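Local atomic coordinates of NanU sialic acid binding protein (Bacteroides fragilis, PDB entry 4L7T), a protein that binds sialic acid with high affinity as a SusD-family protein of the bacterial outer membrane, probably delivering it to the transporter NanO. Residues A[39-44]-A[201-206]; A[124-129]-A[196-201]; A[332-337]-A[460-465]; A[361-366]-A[464-469]. All coordinates share one frame; numbering follows the deposited sequence.

Contact 1: residues A[39-44]-A[201-206]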
# COMPACT_ATOMS: atom_id res chain seq x y z
N PHE A 39 11.72 -21.42 6.28
CA PHE A 39 10.88 -20.79 7.31
C PHE A 39 10.74 -19.25 6.98
O PHE A 39 9.64 -18.66 7.17
CB PHE A 39 11.38 -20.97 8.69
CG PHE A 39 10.33 -20.65 9.73
CD1 PHE A 39 9.39 -21.64 10.10
CD2 PHE A 39 10.20 -19.35 10.28
CE1 PHE A 39 8.45 -21.36 11.07
CE2 PHE A 39 9.23 -19.04 11.24
CZ PHE A 39 8.34 -20.05 11.65
N ASN A 40 11.84 -18.67 6.49
CA ASN A 40 11.80 -17.28 5.99
C ASN A 40 10.86 -17.17 4.76
O ASN A 40 10.11 -16.18 4.70
CB ASN A 40 13.27 -16.88 5.63
CG ASN A 40 13.37 -15.39 5.28
OD1 ASN A 40 12.87 -14.54 6.04
ND2 ASN A 40 14.05 -15.09 4.15
N VAL A 41 10.91 -18.06 3.78
CA VAL A 41 9.96 -18.11 2.66
C VAL A 41 8.51 -18.13 3.27
O VAL A 41 7.63 -17.34 2.88
CB VAL A 41 10.18 -19.37 1.75
CG1 VAL A 41 9.01 -19.56 0.71
CG2 VAL A 41 11.50 -19.24 0.97
N GLY A 42 8.32 -19.00 4.25
CA GLY A 42 7.00 -19.11 4.96
C GLY A 42 6.54 -17.82 5.61
O GLY A 42 5.35 -17.51 5.62
N LEU A 43 7.45 -17.07 6.18
CA LEU A 43 7.06 -15.82 6.82
C LEU A 43 6.56 -14.84 5.78
O LEU A 43 5.62 -14.04 6.07
CB LEU A 43 8.24 -15.15 7.55
CG LEU A 43 8.74 -15.84 8.81
CD1 LEU A 43 9.91 -15.02 9.22
CD2 LEU A 43 7.65 -15.99 9.97
N HIS A 44 7.18 -14.86 4.58
CA HIS A 44 6.82 -13.90 3.53
C HIS A 44 5.48 -14.36 2.98
O HIS A 44 4.67 -13.55 2.55
CB HIS A 44 7.93 -13.72 2.46
CG HIS A 44 9.08 -12.87 2.98
ND1 HIS A 44 10.06 -13.38 3.82
CD2 HIS A 44 9.43 -11.58 2.72
CE1 HIS A 44 10.93 -12.40 4.10
NE2 HIS A 44 10.56 -11.30 3.45
N ARG A 201 13.60 -8.76 -4.72
CA ARG A 201 12.76 -7.59 -4.30
C ARG A 201 11.39 -8.01 -3.73
O ARG A 201 10.64 -7.13 -3.30
CB ARG A 201 12.60 -6.60 -5.45
CG ARG A 201 14.01 -5.96 -5.91
CD ARG A 201 13.97 -5.45 -7.37
NE ARG A 201 15.36 -5.17 -7.79
CZ ARG A 201 16.00 -3.99 -7.65
NH1 ARG A 201 15.40 -2.92 -7.09
NH2 ARG A 201 17.28 -3.87 -8.09
N TYR A 202 11.14 -9.34 -3.69
CA TYR A 202 9.96 -9.83 -3.01
C TYR A 202 10.26 -10.42 -1.65
O TYR A 202 9.36 -11.05 -1.06
CB TYR A 202 9.36 -10.98 -3.81
CG TYR A 202 9.06 -10.83 -5.24
CD1 TYR A 202 7.95 -10.11 -5.65
CD2 TYR A 202 9.81 -11.52 -6.19
CE1 TYR A 202 7.60 -10.03 -6.98
CE2 TYR A 202 9.46 -11.46 -7.54
CZ TYR A 202 8.35 -10.71 -7.92
OH TYR A 202 7.97 -10.59 -9.22
N TYR A 203 11.45 -10.12 -1.07
CA TYR A 203 11.85 -10.42 0.28
C TYR A 203 12.31 -9.16 0.93
O TYR A 203 12.89 -8.27 0.23
CB TYR A 203 12.99 -11.51 0.34
CG TYR A 203 12.38 -12.89 0.03
CD1 TYR A 203 11.99 -13.71 1.06
CD2 TYR A 203 12.14 -13.26 -1.27
CE1 TYR A 203 11.37 -14.94 0.80
CE2 TYR A 203 11.48 -14.50 -1.55
CZ TYR A 203 11.09 -15.28 -0.50
OH TYR A 203 10.49 -16.52 -0.74
N TRP A 204 12.18 -9.10 2.25
CA TRP A 204 12.58 -7.90 2.95
C TRP A 204 14.12 -7.67 2.85
O TRP A 204 14.90 -8.63 2.71
CB TRP A 204 12.10 -7.99 4.42
CG TRP A 204 12.06 -6.65 5.09
CD1 TRP A 204 13.06 -6.05 5.75
CD2 TRP A 204 10.94 -5.74 5.10
NE1 TRP A 204 12.62 -4.79 6.27
CE2 TRP A 204 11.31 -4.62 5.90
CE3 TRP A 204 9.64 -5.82 4.60
CZ2 TRP A 204 10.44 -3.51 6.13
CZ3 TRP A 204 8.75 -4.70 4.84
CH2 TRP A 204 9.18 -3.58 5.58
N SER A 205 14.54 -6.42 2.88
CA SER A 205 15.99 -6.05 2.63
C SER A 205 16.27 -4.76 3.40
O SER A 205 15.33 -4.14 3.97
CB SER A 205 16.22 -5.82 1.14
OG SER A 205 15.51 -4.67 0.70
N MET A 206 17.53 -4.32 3.43
CA MET A 206 17.83 -3.04 4.04
C MET A 206 17.06 -1.85 3.45
O MET A 206 16.62 -1.00 4.24
CB MET A 206 19.37 -2.77 3.95
CG MET A 206 19.76 -1.49 4.63
SD MET A 206 19.44 -1.35 6.40
CE MET A 206 21.00 -0.61 6.96
O HOH W 1 7.28 -16.47 0.15
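With CG anti to the carbonyl carbon in both residues (chi1 -75° in His44), the imidazole of His44 and the phenol ring of Tyr203 meet between helix 33-48 and the loop that leads into helix 206-223. This is helix-to-loop packing in the helical part of the SusD-like fold. The imidazole bridges two backbones. Its ND1 donates to Asn40 O one helical turn back, 2.9 Å away and nearly straight at 175°, which fixes the rotation of the ring. That leaves NE2 to accept the backbone N-H of Trp204 at 3.0 Å, the donor lying tilted from the ring plane. Asn40 O is thereby gripped twice, by ND1 and by the backbone N of His44, from opposite faces of its carbonyl plane. Over one imidazole face sits Tyr203 CD1, 3.3 Å above the plane; the two ring planes are inclined at 49°. Outside the segments, Met134 of helix 121-146 touches His44, and Trp204 NE1 is hydrogen-bonded to Thr209 OG1. The phenol hydroxyl reaches the solvent-exposed Val41, where Tyr203 OH rests against Val41 CG2 at 3.4 Å and a water bound to Val41 O makes a weak bond to the hydroxyl.

Contact 2: residues A[124-129]-A[196-201]. With EDO (1,2-ethanediol), chain G.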
# COMPACT_ATOMS: atom_id res chain seq x y z
N LYS A 124 22.77 -15.34 9.63
CA LYS A 124 21.89 -15.20 10.77
C LYS A 124 21.46 -13.72 10.92
O LYS A 124 20.26 -13.40 11.06
CB LYS A 124 22.65 -15.77 11.99
CG LYS A 124 22.45 -15.20 13.33
CD LYS A 124 23.58 -15.66 14.35
CE LYS A 124 24.32 -16.92 13.94
NZ LYS A 124 25.07 -17.45 15.16
N ASN A 125 22.41 -12.83 10.69
CA ASN A 125 22.11 -11.41 10.83
C ASN A 125 21.20 -10.94 9.68
O ASN A 125 20.36 -10.07 9.93
CB ASN A 125 23.42 -10.62 10.95
CG ASN A 125 23.99 -10.64 12.37
OD1 ASN A 125 23.26 -10.73 13.35
ND2 ASN A 125 25.31 -10.51 12.48
N TYR A 126 21.34 -11.44 8.45
CA TYR A 126 20.45 -11.02 7.39
C TYR A 126 19.03 -11.48 7.74
O TYR A 126 18.05 -10.72 7.51
CB TYR A 126 20.89 -11.58 6.07
CG TYR A 126 20.33 -10.81 4.94
CD1 TYR A 126 21.05 -9.76 4.40
CD2 TYR A 126 19.07 -11.11 4.44
CE1 TYR A 126 20.51 -9.04 3.34
CE2 TYR A 126 18.50 -10.38 3.38
CZ TYR A 126 19.25 -9.35 2.83
OH TYR A 126 18.68 -8.66 1.80
N TYR A 127 18.92 -12.71 8.30
CA TYR A 127 17.55 -13.16 8.64
C TYR A 127 16.97 -12.26 9.71
O TYR A 127 15.75 -11.99 9.67
CB TYR A 127 17.57 -14.62 9.10
CG TYR A 127 17.69 -15.62 7.97
CD1 TYR A 127 16.96 -15.54 6.80
CD2 TYR A 127 18.58 -16.72 8.10
CE1 TYR A 127 17.04 -16.46 5.80
CE2 TYR A 127 18.69 -17.65 7.12
CZ TYR A 127 17.94 -17.57 5.96
OH TYR A 127 18.09 -18.49 4.93
N LEU A 128 17.75 -11.86 10.70
CA LEU A 128 17.29 -10.96 11.74
C LEU A 128 16.93 -9.59 11.16
O LEU A 128 15.93 -8.96 11.52
CB LEU A 128 18.30 -10.74 12.89
CG LEU A 128 18.58 -12.08 13.63
CD1 LEU A 128 19.68 -11.82 14.56
CD2 LEU A 128 17.25 -12.52 14.40
N GLY A 129 17.72 -9.11 10.23
CA GLY A 129 17.29 -7.88 9.48
C GLY A 129 15.92 -8.02 8.87
O GLY A 129 15.09 -7.08 9.02
N SER A 196 22.06 -5.02 -0.46
CA SER A 196 21.68 -5.84 -1.58
C SER A 196 20.27 -6.41 -1.36
O SER A 196 19.80 -6.55 -0.22
CB SER A 196 22.68 -7.03 -1.77
OG SER A 196 22.48 -7.97 -0.72
N PHE A 197 19.64 -6.79 -2.45
CA PHE A 197 18.39 -7.57 -2.30
C PHE A 197 18.78 -9.08 -2.32
O PHE A 197 18.68 -9.72 -3.36
CB PHE A 197 17.47 -7.22 -3.42
CG PHE A 197 17.08 -5.76 -3.42
CD1 PHE A 197 16.03 -5.31 -2.61
CD2 PHE A 197 17.72 -4.85 -4.26
CE1 PHE A 197 15.64 -3.96 -2.60
CE2 PHE A 197 17.37 -3.47 -4.25
CZ PHE A 197 16.30 -3.04 -3.43
N LYS A 198 19.23 -9.57 -1.20
CA LYS A 198 19.86 -10.93 -1.19
C LYS A 198 18.94 -11.99 -1.74
O LYS A 198 19.36 -12.86 -2.53
CB LYS A 198 20.32 -11.25 0.21
CG LYS A 198 20.95 -12.65 0.33
CD LYS A 198 21.25 -12.86 1.81
CE LYS A 198 22.04 -14.21 2.02
NZ LYS A 198 22.37 -14.43 3.45
N TYR A 199 17.65 -11.90 -1.39
CA TYR A 199 16.67 -12.88 -1.84
C TYR A 199 15.75 -12.30 -2.91
O TYR A 199 14.70 -12.91 -3.25
CB TYR A 199 15.88 -13.45 -0.65
CG TYR A 199 16.77 -14.17 0.33
CD1 TYR A 199 17.57 -15.23 -0.10
CD2 TYR A 199 16.89 -13.76 1.66
CE1 TYR A 199 18.43 -15.88 0.86
CE2 TYR A 199 17.73 -14.40 2.61
CZ TYR A 199 18.53 -15.41 2.19
OH TYR A 199 19.32 -16.05 3.11
N GLY A 200 16.07 -11.12 -3.41
CA GLY A 200 15.25 -10.52 -4.43
C GLY A 200 14.28 -9.46 -3.83
O GLY A 200 14.26 -9.27 -2.65
N ARG A 201 13.60 -8.76 -4.72
CA ARG A 201 12.76 -7.59 -4.30
C ARG A 201 11.39 -8.01 -3.73
O ARG A 201 10.64 -7.13 -3.30
CB ARG A 201 12.60 -6.60 -5.45
CG ARG A 201 14.01 -5.96 -5.91
CD ARG A 201 13.97 -5.45 -7.37
NE ARG A 201 15.36 -5.17 -7.79
CZ ARG A 201 16.00 -3.99 -7.65
NH1 ARG A 201 15.40 -2.92 -7.09
NH2 ARG A 201 17.28 -3.87 -8.09
C1 EDO G . 20.68 -6.38 -5.71
O1 EDO G . 21.01 -7.47 -4.87
C2 EDO G . 21.41 -5.18 -5.16
O2 EDO G . 21.95 -4.51 -6.29
O HOH W 2 16.04 -9.59 -0.25
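A partly buried aromatic cluster with a lysine chain laid over it joins helix 121-146 to the loop between helices 173-191 and 206-223, in the helical part of the SusD-like fold. Tyr126 reaches from the helix to Lys198, and the two side chains run past each other in opposite directions. Lys198 leaves its backbone with CG anti to N (chi1 179°) and stays extended to NZ, so its methylenes lie along one face of the ring: CD is 3.8 Å from the Tyr126 ring centroid, almost on the normal, a CH-pi contact, and CB is 3.4 Å from Tyr126 CZ. At the far end of the ring, Tyr126 OH lies 3.1 Å from Ser196 O and 3.2 Å from Lys198 N, close to the type I turn from Phe197 to Gly200. Tyr199, within that turn, completes the cluster. Its CE2 is 4.0 Å from Tyr126 CD2 and 3.9 Å from Tyr127 CE1; its ring plane lies at 12° to that of Tyr127, but the offset rings meet near their hydroxyl ends. Tyr127 OH is hydrogen-bonded to Glu33 of helix 33-48, whose Asn40 touches both Tyr127 and Tyr199, while Phe191 of helix 173-191 meets the Tyr126 ring edge-to-face.

Contact 3: residues A[332-337]-A[460-465]. With EDO (1,2-ethanediol), chain D.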
# COMPACT_ATOMS: atom_id res chain seq x y z
N ALA A 332 -8.14 14.16 -11.97
CA ALA A 332 -6.91 13.72 -11.29
C ALA A 332 -5.64 14.12 -11.98
O ALA A 332 -4.61 14.23 -11.27
CB ALA A 332 -6.90 12.24 -11.07
N PHE A 333 -5.68 14.17 -13.32
CA PHE A 333 -4.42 14.25 -14.09
C PHE A 333 -4.46 15.38 -15.09
O PHE A 333 -5.45 15.56 -15.77
CB PHE A 333 -4.10 12.93 -14.83
CG PHE A 333 -4.00 11.74 -13.93
CD1 PHE A 333 -2.79 11.43 -13.28
CD2 PHE A 333 -5.11 10.92 -13.73
CE1 PHE A 333 -2.71 10.29 -12.42
CE2 PHE A 333 -5.03 9.81 -12.89
CZ PHE A 333 -3.82 9.47 -12.26
N ARG A 334 -3.33 16.10 -15.20
CA ARG A 334 -3.12 17.06 -16.32
C ARG A 334 -2.96 16.35 -17.68
O ARG A 334 -2.49 15.21 -17.75
CB ARG A 334 -1.87 17.91 -16.03
CG ARG A 334 -1.84 18.65 -14.74
CD ARG A 334 -3.01 19.63 -14.47
NE ARG A 334 -3.20 20.54 -15.61
CZ ARG A 334 -2.68 21.77 -15.70
NH1 ARG A 334 -1.93 22.28 -14.72
NH2 ARG A 334 -2.91 22.48 -16.83
N ASP A 335 -3.35 16.97 -18.82
CA ASP A 335 -3.14 16.32 -20.10
C ASP A 335 -1.68 16.00 -20.29
O ASP A 335 -0.80 16.79 -19.85
CB ASP A 335 -3.50 17.29 -21.25
CG ASP A 335 -4.97 17.54 -21.35
OD1 ASP A 335 -5.78 16.93 -20.61
OD2 ASP A 335 -5.29 18.40 -22.19
N GLY A 336 -1.43 14.85 -20.93
CA GLY A 336 -0.05 14.40 -21.12
C GLY A 336 0.49 13.46 -20.07
O GLY A 336 1.45 12.73 -20.34
N ASP A 337 -0.16 13.41 -18.89
CA ASP A 337 0.27 12.48 -17.88
C ASP A 337 -0.06 11.04 -18.26
O ASP A 337 -1.23 10.62 -18.25
CB ASP A 337 -0.40 12.88 -16.52
CG ASP A 337 0.28 12.24 -15.28
OD1 ASP A 337 0.85 11.10 -15.38
OD2 ASP A 337 0.15 12.87 -14.22
N ARG A 460 1.51 12.30 -4.84
CA ARG A 460 1.28 10.93 -4.31
C ARG A 460 -0.06 10.39 -4.74
O ARG A 460 -0.18 9.20 -4.91
CB ARG A 460 1.46 10.95 -2.79
CG ARG A 460 2.93 11.20 -2.34
CD ARG A 460 3.14 11.03 -0.81
NE ARG A 460 2.88 9.65 -0.31
CZ ARG A 460 3.79 8.66 -0.31
NH1 ARG A 460 5.03 8.89 -0.73
NH2 ARG A 460 3.53 7.44 0.22
N MET A 461 -1.05 11.26 -4.89
CA MET A 461 -2.35 10.78 -5.33
C MET A 461 -2.29 10.31 -6.79
O MET A 461 -2.88 9.28 -7.15
CB MET A 461 -3.44 11.83 -5.19
CG MET A 461 -4.76 11.19 -5.29
SD MET A 461 -5.95 12.53 -5.24
CE MET A 461 -7.45 11.75 -4.76
N ARG A 462 -1.49 11.00 -7.61
CA ARG A 462 -1.38 10.68 -9.03
C ARG A 462 -0.52 9.43 -9.18
O ARG A 462 -0.75 8.61 -10.05
CB ARG A 462 -0.74 11.83 -9.78
CG ARG A 462 -1.62 13.05 -9.80
CD ARG A 462 -0.98 14.20 -10.56
NE ARG A 462 -2.03 15.23 -10.80
CZ ARG A 462 -1.82 16.50 -11.10
NH1 ARG A 462 -0.61 17.06 -11.03
NH2 ARG A 462 -2.85 17.32 -11.37
N GLU A 463 0.48 9.27 -8.32
CA GLU A 463 1.48 8.18 -8.48
C GLU A 463 1.01 6.82 -7.88
O GLU A 463 1.39 5.75 -8.40
CB GLU A 463 2.75 8.62 -7.69
CG GLU A 463 4.06 7.75 -7.88
CD GLU A 463 4.54 7.66 -9.37
OE1 GLU A 463 4.34 8.60 -10.18
OE2 GLU A 463 5.12 6.57 -9.66
N PHE A 464 0.15 6.87 -6.85
CA PHE A 464 -0.13 5.66 -6.06
C PHE A 464 -1.59 5.28 -5.94
O PHE A 464 -1.98 4.56 -5.05
CB PHE A 464 0.45 5.85 -4.64
CG PHE A 464 1.93 6.00 -4.63
CD1 PHE A 464 2.75 5.00 -5.08
CD2 PHE A 464 2.49 7.19 -4.22
CE1 PHE A 464 4.15 5.20 -5.08
CE2 PHE A 464 3.91 7.39 -4.23
CZ PHE A 464 4.69 6.40 -4.64
N MET A 465 -2.36 5.62 -6.92
CA MET A 465 -3.78 5.14 -6.84
C MET A 465 -3.76 3.64 -6.87
O MET A 465 -3.00 3.00 -7.65
CB MET A 465 -4.59 5.59 -8.10
CG MET A 465 -4.73 7.02 -8.34
SD MET A 465 -6.02 7.37 -9.65
CE MET A 465 -7.29 6.53 -9.02
C1 EDO D . -3.26 7.60 -3.71
O1 EDO D . -3.94 7.93 -5.01
C2 EDO D . -1.90 8.07 -3.11
O2 EDO D . -1.68 9.03 -1.98
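Arg462, near the end of helix 452-463, extends its side chain to Ala332 O, and this is the hydrogen bond that joins the two segments. NE donates at 2.8 Å to Ala332 O with an N-H...O angle of 159°; the oxygen lies at the edge of the guanidinium, and the donor in the carbonyl plane. Arg462 has CG anti to the carbonyl carbon (chi1 -67°) and is extended from CG to NE, which carries NE to the oxygen. On the way its methylenes pass the ring of Phe333, running the opposite way, with Arg462 CB 3.6 Å from Phe333 CE1. The same ring turns its edge to Arg462 O, 3.5 Å from Phe333 CE1. Met465, just past the helix, adds a Met-aromatic contact: its SD is 4.0 Å from Phe333 CZ and approaches obliquely.

Further out, Asp435 forms salt bridges with both Arg462 NH1 and Arg334 NH1, one through each carboxylate oxygen, and Tyr440 OH is hydrogen-bonded to Arg462 NH2. A shared anion probably eases the nearness of the two arginines, whose Arg334 NE and Arg462 NH2 lie 5.3 Å apart. Asp337, which ends the type II turn begun at Arg334, is paired with Arg339. Within the SusD-family fold, this buried contact packs the loop between helices 328-331 and 339-343 against the C-terminal end of helix 452-463, with Tyr418 of helix 407-418 touching Arg334 and Asp337.

Contact 4: residues A[361-366]-A[464-469]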
# COMPACT_ATOMS: atom_id res chain seq x y z
N PRO A 361 -15.19 4.97 -14.48
CA PRO A 361 -13.89 4.35 -14.71
C PRO A 361 -13.71 3.08 -13.88
O PRO A 361 -14.49 2.89 -12.95
CB PRO A 361 -12.93 5.44 -14.26
CG PRO A 361 -13.59 6.06 -12.99
CD PRO A 361 -15.14 5.96 -13.37
N PHE A 362 -12.72 2.24 -14.20
CA PHE A 362 -12.33 1.05 -13.40
C PHE A 362 -10.78 0.99 -13.41
O PHE A 362 -10.14 1.63 -14.24
CB PHE A 362 -12.98 -0.27 -13.83
CG PHE A 362 -12.59 -0.77 -15.19
CD1 PHE A 362 -11.46 -1.63 -15.33
CD2 PHE A 362 -13.37 -0.48 -16.30
CE1 PHE A 362 -11.11 -2.13 -16.61
CE2 PHE A 362 -13.03 -0.98 -17.52
CZ PHE A 362 -11.89 -1.80 -17.68
N CYS A 363 -10.25 0.31 -12.43
CA CYS A 363 -8.83 0.21 -12.22
C CYS A 363 -8.15 -0.49 -13.42
O CYS A 363 -8.53 -1.63 -13.77
CB CYS A 363 -8.62 -0.61 -10.92
SG CYS A 363 -6.82 -0.93 -10.67
N ASN A 364 -7.11 0.16 -13.97
CA ASN A 364 -6.31 -0.46 -15.06
C ASN A 364 -4.84 -0.69 -14.66
O ASN A 364 -3.98 -1.08 -15.47
CB ASN A 364 -6.37 0.38 -16.29
CG ASN A 364 -5.92 -0.37 -17.58
OD1 ASN A 364 -6.22 -1.57 -17.80
ND2 ASN A 364 -5.13 0.34 -18.40
N LYS A 365 -4.56 -0.42 -13.40
CA LYS A 365 -3.14 -0.53 -12.94
C LYS A 365 -2.66 -1.99 -12.90
O LYS A 365 -1.47 -2.27 -13.13
CB LYS A 365 -2.97 0.11 -11.55
CG LYS A 365 -1.47 0.04 -11.07
CD LYS A 365 -1.24 1.00 -9.90
CE LYS A 365 -1.08 2.50 -10.39
NZ LYS A 365 -0.77 3.42 -9.15
N TYR A 366 -3.59 -2.92 -12.63
CA TYR A 366 -3.26 -4.37 -12.45
C TYR A 366 -4.08 -5.13 -13.48
O TYR A 366 -5.35 -5.27 -13.36
CB TYR A 366 -3.58 -4.86 -11.08
CG TYR A 366 -2.96 -4.04 -9.92
CD1 TYR A 366 -1.61 -4.03 -9.72
CD2 TYR A 366 -3.74 -3.28 -9.12
CE1 TYR A 366 -0.99 -3.25 -8.67
CE2 TYR A 366 -3.21 -2.48 -8.06
CZ TYR A 366 -1.84 -2.45 -7.87
OH TYR A 366 -1.30 -1.77 -6.84
N PHE A 464 0.15 6.87 -6.85
CA PHE A 464 -0.13 5.66 -6.06
C PHE A 464 -1.59 5.28 -5.94
O PHE A 464 -1.98 4.56 -5.05
CB PHE A 464 0.45 5.85 -4.64
CG PHE A 464 1.93 6.00 -4.63
CD1 PHE A 464 2.75 5.00 -5.08
CD2 PHE A 464 2.49 7.19 -4.22
CE1 PHE A 464 4.15 5.20 -5.08
CE2 PHE A 464 3.91 7.39 -4.23
CZ PHE A 464 4.69 6.40 -4.64
N MET A 465 -2.36 5.62 -6.92
CA MET A 465 -3.78 5.14 -6.84
C MET A 465 -3.76 3.64 -6.87
O MET A 465 -3.00 3.00 -7.65
CB MET A 465 -4.59 5.59 -8.10
CG MET A 465 -4.73 7.02 -8.34
SD MET A 465 -6.02 7.37 -9.65
CE MET A 465 -7.29 6.53 -9.02
N PHE A 466 -4.62 3.03 -6.09
CA PHE A 466 -4.67 1.54 -5.96
C PHE A 466 -3.43 0.89 -5.31
O PHE A 466 -3.23 -0.33 -5.40
CB PHE A 466 -5.03 0.85 -7.31
CG PHE A 466 -6.04 1.61 -8.08
CD1 PHE A 466 -7.39 1.70 -7.61
CD2 PHE A 466 -5.67 2.31 -9.24
CE1 PHE A 466 -8.29 2.43 -8.29
CE2 PHE A 466 -6.56 3.05 -9.91
CZ PHE A 466 -7.91 3.11 -9.45
N GLU A 467 -2.59 1.70 -4.64
CA GLU A 467 -1.45 1.20 -3.94
C GLU A 467 -1.47 1.36 -2.44
O GLU A 467 -0.45 1.18 -1.78
CB GLU A 467 -0.14 1.76 -4.59
CG GLU A 467 0.14 1.21 -5.98
CD GLU A 467 1.40 1.85 -6.56
OE1 GLU A 467 2.50 1.41 -6.07
OE2 GLU A 467 1.26 2.73 -7.46
N GLY A 468 -2.66 1.68 -1.84
CA GLY A 468 -2.80 1.69 -0.37
C GLY A 468 -2.05 2.77 0.35
O GLY A 468 -1.62 2.56 1.47
N LYS A 469 -2.04 3.94 -0.25
CA LYS A 469 -1.32 5.09 0.32
C LYS A 469 -2.22 6.28 0.77
O LYS A 469 -1.87 6.93 1.76
CB LYS A 469 -0.33 5.71 -0.69
CG LYS A 469 0.73 4.71 -1.23
CD LYS A 469 1.40 4.02 -0.11
CE LYS A 469 2.47 3.01 -0.67
NZ LYS A 469 3.13 2.04 0.37
O HOH W 3 -1.61 6.04 -10.04
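Lys365 NZ is gripped by Glu467 and by the backbone of the type II turn from Phe464 to Glu467, which follows helix 452-463 in the SusD-family fold. It forms a salt bridge to Glu467 OE2 at 2.7 Å, using the carboxylate's anti lone pair, and donates to Met465 O at 2.7 Å, in the carbonyl plane and on a lone pair. The Lys365 and Glu467 side chains cross at about a right angle. A water 2.9 Å from Lys365 NZ accepts from it and also from Met465 N, so Glu467 OE2, Met465 O and the water each take a bond from the buried ammonium, and Glu463 O accepts a weak one. Arg387 of strand 383-387 is a second partner of Glu467 OE2, and the two nearby cations would be expected to favour the ionised carboxylate.

Tyr366 adds another bond to the turn: its OH donates to Phe466 O at 2.8 Å, from above the carbonyl plane rather than on a lone pair. Phe466 N is hydrogen-bonded to Glu59, which also receives Gly468 N, so Glu59 holds the turn and the residue after it. Phe466 has positive phi (67°) and points its CB toward residues 361-366, and its ring meets Cys363 at the end of strand 356-363. Cys363, with SG anti to the backbone N (chi1 174°), lies over one face of that ring. Its CB makes a CH-pi contact 4.0 Å from the centroid, and the sulfur-aromatic contact beside it puts Cys363 SG 3.7 Å from Phe466 CG, displaced toward the rim.

From the N terminus, helix 33-48 supplies the first half of contact 1, whose loop closes only at residues 201-206. Within that span, contact 2 opens on helix 121-146 and closes at residues 196-201, so it is nested in contact 1; they share Arg201, and Asn40 packs on Tyr127. Together they fasten the loop before helix 206-223 to two helices. Contacts 3 and 4 come after both along the chain, opening at 332-337 and at 361-366, and share Phe464 and Met465. They tie the loop before helix 339-343 and the end of strand 356-363 to the end of helix 452-463 and the turn that follows. Contacts 1 and 3 lie on opposite sides of the chain's centre, their centres about 31 Å apart.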